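Protein BZZ1 (Saccharomyces cerevisiae, PDB 1ZUU) plays a role in endocytosis and trafficking to the vacuole, and works with type I myosins to restore actin polarity after salt stress. Local coordinates at residues I18-G23 and T38-D43. Numbering follows the deposited sequence. Where two conformers were deposited one is given.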
ATOM      1  N   ILE A  18       1.583   3.483   5.344  1.00  3.79           N
ATOM      2  CA  ILE A  18       1.773   4.607   4.420  1.00  3.74           C
ATOM      3  C   ILE A  18       0.435   4.947   3.765  1.00  4.03           C
ATOM      4  O   ILE A  18      -0.527   4.178   3.747  1.00  4.57           O
ATOM      5  CB  ILE A  18       2.832   4.339   3.333  1.00  4.08           C
ATOM      6  CG1 ILE A  18       2.484   3.171   2.462  1.00  4.40           C
ATOM      7  CG2 ILE A  18       4.184   4.168   3.978  1.00  5.48           C
ATOM      8  CD1 ILE A  18       3.341   3.089   1.192  1.00  6.16           C
ATOM      9  N   THR A  19       0.404   6.169   3.201  1.00  3.79           N
ATOM     10  CA  THR A  19      -0.703   6.645   2.435  1.00  3.06           C
ATOM     11  C   THR A  19      -0.640   6.146   0.991  1.00  3.43           C
ATOM     12  O   THR A  19       0.405   6.105   0.367  1.00  3.95           O
ATOM     13  CB  THR A  19      -0.723   8.190   2.486  1.00  3.74           C
ATOM     14  OG1 THR A  19      -0.980   8.548   3.823  1.00  4.39           O
ATOM     15  CG2 THR A  19      -1.719   8.829   1.531  1.00  4.21           C
ATOM     16  N   ILE A  20      -1.828   5.796   0.462  1.00  3.52           N
ATOM     17  CA  ILE A  20      -2.013   5.449  -0.920  1.00  3.39           C
ATOM     18  C   ILE A  20      -3.253   6.160  -1.458  1.00  3.20           C
ATOM     19  O   ILE A  20      -4.264   6.272  -0.772  1.00  3.87           O
ATOM     20  CB  ILE A  20      -2.129   3.902  -1.143  1.00  3.73           C
ATOM     21  CG1 ILE A  20      -3.083   3.269  -0.108  1.00  4.16           C
ATOM     22  CG2 ILE A  20      -0.779   3.272  -1.172  1.00  4.53           C
ATOM     23  CD1 ILE A  20      -3.522   1.859  -0.425  1.00  4.93           C
ATOM     24  N   THR A  21      -3.192   6.553  -2.730  1.00  3.44           N
ATOM     25  CA  THR A  21      -4.340   7.113  -3.408  1.00  4.03           C
ATOM     26  C   THR A  21      -4.434   6.532  -4.803  1.00  4.14           C
ATOM     27  O   THR A  21      -3.422   6.198  -5.425  1.00  4.10           O
ATOM     28  CB  THR A  21      -4.300   8.658  -3.461  1.00  4.48           C
ATOM     29  OG1 THR A  21      -3.205   9.116  -4.260  1.00  5.26           O
ATOM     30  CG2 THR A  21      -4.308   9.271  -2.100  1.00  5.39           C
ATOM     31  N   PRO A  22      -5.666   6.397  -5.336  1.00  4.36           N
ATOM     32  CA  PRO A  22      -5.827   5.879  -6.744  1.00  5.17           C
ATOM     33  C   PRO A  22      -4.927   6.638  -7.680  1.00  4.98           C
ATOM     34  O   PRO A  22      -4.868   7.884  -7.646  1.00  5.88           O
ATOM     35  CB  PRO A  22      -7.330   6.109  -6.995  1.00  6.08           C
ATOM     36  CG  PRO A  22      -7.950   5.862  -5.631  1.00  6.41           C
ATOM     37  CD  PRO A  22      -6.983   6.574  -4.673  1.00  5.42           C
ATOM     38  N   GLY A  23      -4.228   5.895  -8.530  1.00  5.31           N
ATOM     39  CA  GLY A  23      -3.280   6.465  -9.474  1.00  5.51           C
ATOM     40  C   GLY A  23      -1.821   6.431  -9.041  1.00  5.28           C
ATOM     41  O   GLY A  23      -0.950   6.642  -9.851  1.00  7.95           O
ATOM     42  N   THR A  38      -0.671  -5.490   3.566  1.00  4.06           N
ATOM     43  CA  THR A  38       0.391  -5.824   2.616  1.00  4.30           C
ATOM     44  C   THR A  38       1.474  -4.744   2.719  1.00  3.79           C
ATOM     45  O   THR A  38       1.152  -3.549   2.816  1.00  4.22           O
ATOM     46  CB  THR A  38      -0.180  -5.834   1.190  1.00  4.48           C
ATOM     47  OG1 THR A  38      -1.179  -6.850   1.072  1.00  5.19           O
ATOM     48  CG2 THR A  38       0.853  -6.123   0.150  1.00  4.76           C
ATOM     49  N   LYS A  39       2.741  -5.141   2.745  0.50  3.95           N
ATOM     50  CA  LYS A  39       3.801  -4.140   2.727  0.50  4.25           C
ATOM     51  C   LYS A  39       4.127  -3.815   1.263  0.50  4.13           C
ATOM     52  O   LYS A  39       4.318  -4.728   0.443  0.50  3.93           O
ATOM     53  CB  LYS A  39       5.048  -4.599   3.485  0.50  4.86           C
ATOM     54  CG  LYS A  39       5.996  -3.426   3.778  0.50  5.20           C
ATOM     55  CD  LYS A  39       7.250  -3.819   4.476  0.50  7.49           C
ATOM     56  CE  LYS A  39       6.989  -4.043   5.918  0.50  9.11           C
ATOM     57  NZ  LYS A  39       8.238  -4.587   6.600  0.50 11.86           N
ATOM     58  N   ILE A  40       4.210  -2.507   0.964  1.00  3.80           N
ATOM     59  CA  ILE A  40       4.454  -2.006  -0.367  1.00  3.45           C
ATOM     60  C   ILE A  40       5.431  -0.800  -0.285  1.00  3.64           C
ATOM     61  O   ILE A  40       5.621  -0.188   0.758  1.00  4.60           O
ATOM     62  CB  ILE A  40       3.127  -1.575  -1.093  1.00  4.26           C
ATOM     63  CG1 ILE A  40       2.471  -0.410  -0.355  1.00  4.88           C
ATOM     64  CG2 ILE A  40       2.204  -2.750  -1.278  1.00  4.73           C
ATOM     65  CD1 ILE A  40       1.462   0.357  -1.233  1.00  5.94           C
ATOM     66  N   ASN A  41       5.911  -0.460  -1.484  1.00  3.82           N
ATOM     67  CA  ASN A  41       6.479   0.851  -1.750  1.00  3.99           C
ATOM     68  C   ASN A  41       5.459   1.674  -2.551  1.00  3.84           C
ATOM     69  O   ASN A  41       4.835   1.124  -3.468  1.00  4.47           O
ATOM     70  CB  ASN A  41       7.766   0.754  -2.547  1.00  5.16           C
ATOM     71  CG  ASN A  41       8.746  -0.235  -1.960  1.00  6.48           C
ATOM     72  OD1 ASN A  41       9.279  -0.035  -0.872  1.00  7.57           O
ATOM     73  ND2 ASN A  41       8.911  -1.370  -2.649  1.00  6.62           N
ATOM     74  N   ASN A  42       5.351   2.938  -2.230  1.00  3.60           N
ATOM     75  CA  ASN A  42       4.610   3.894  -3.044  1.00  3.37           C
ATOM     76  C   ASN A  42       5.688   4.738  -3.722  1.00  3.59           C
ATOM     77  O   ASN A  42       6.285   5.598  -3.103  1.00  4.10           O
ATOM     78  CB  ASN A  42       3.657   4.709  -2.179  1.00  3.70           C
ATOM     79  CG  ASN A  42       2.773   5.637  -2.978  1.00  3.75           C
ATOM     80  OD1 ASN A  42       3.152   6.068  -4.086  1.00  4.29           O
ATOM     81  ND2 ASN A  42       1.569   5.929  -2.459  1.00  4.19           N
ATOM     82  N   ASP A  43       5.941   4.448  -5.023  1.00  3.71           N
ATOM     83  CA  ASP A  43       6.970   5.202  -5.733  1.00  3.51           C
ATOM     84  C   ASP A  43       6.487   6.609  -6.078  1.00  3.68           C
ATOM     85  O   ASP A  43       7.349   7.499  -6.269  1.00  4.83           O
ATOM     86  CB  ASP A  43       7.518   4.457  -6.959  1.00  4.36           C
ATOM     87  CG  ASP A  43       8.493   3.316  -6.612  1.00  4.99           C
ATOM     88  OD1 ASP A  43       8.851   3.168  -5.424  1.00  5.93           O
ATOM     89  OD2 ASP A  43       8.902   2.565  -7.546  1.00  6.13           O
TER
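The side-chain amide of Asn42 has Ile20 off one face and Thr19 at an edge. Ile20 CG2 lies off one face of the amide, 3.8 Å from Asn42 ND2. Thr19 O is displaced slightly to the other side, 3.1 Å from Asn42 ND2 and 18° out of the amide plane. This hydrogen bond uses the N-H trans to OD1 and falls on a lone pair in the carbonyl plane of Thr19; its N-H...O angle of 143° shows a moderately bent bond. Ile18 CD1 lies close to the amide plane, beside the aliphatic root of the side chain, 3.8 Å from Asn42 CB. The Asn42 CB bond points toward residues 18-23, and CG stands anti to the backbone N (chi1 -175°).

Further bonds from ND2 to Asp24 OD2 and from Thr45 N to OD1 grip both polar ends of this buried amide and fix its rotation. Asp24 OD2 also accepts from Thr21 N, tying the same carboxylate to both segments. An alanine in place of Asn42 would probably leave Thr19 O, Asp24 OD2 and Thr45 N each without this amide partner, while its CB could still touch Ile18.

Next to this polar junction the contact is apolar. Ile20 and Ile40 cross at about a right angle, with Ile20 CG2 3.7 Å from Ile40 CD1. Ile18 CD1 reaches Ile40 CG1 at 3.9 Å, so two methyl groups from 18-23 meet the ethyl branch of Ile40. Val51 touches Ile18 and Ile20, while Ile56 touches Ile20 and Ile40, continuing the packing. The arrangement is that of an SH3 domain, here the first of BZZ1: the Ile pairs pack in the core, and Asn42, at the end of strand 37-42 where the distal turn begins, is bonded to the chain entering the diverging turn.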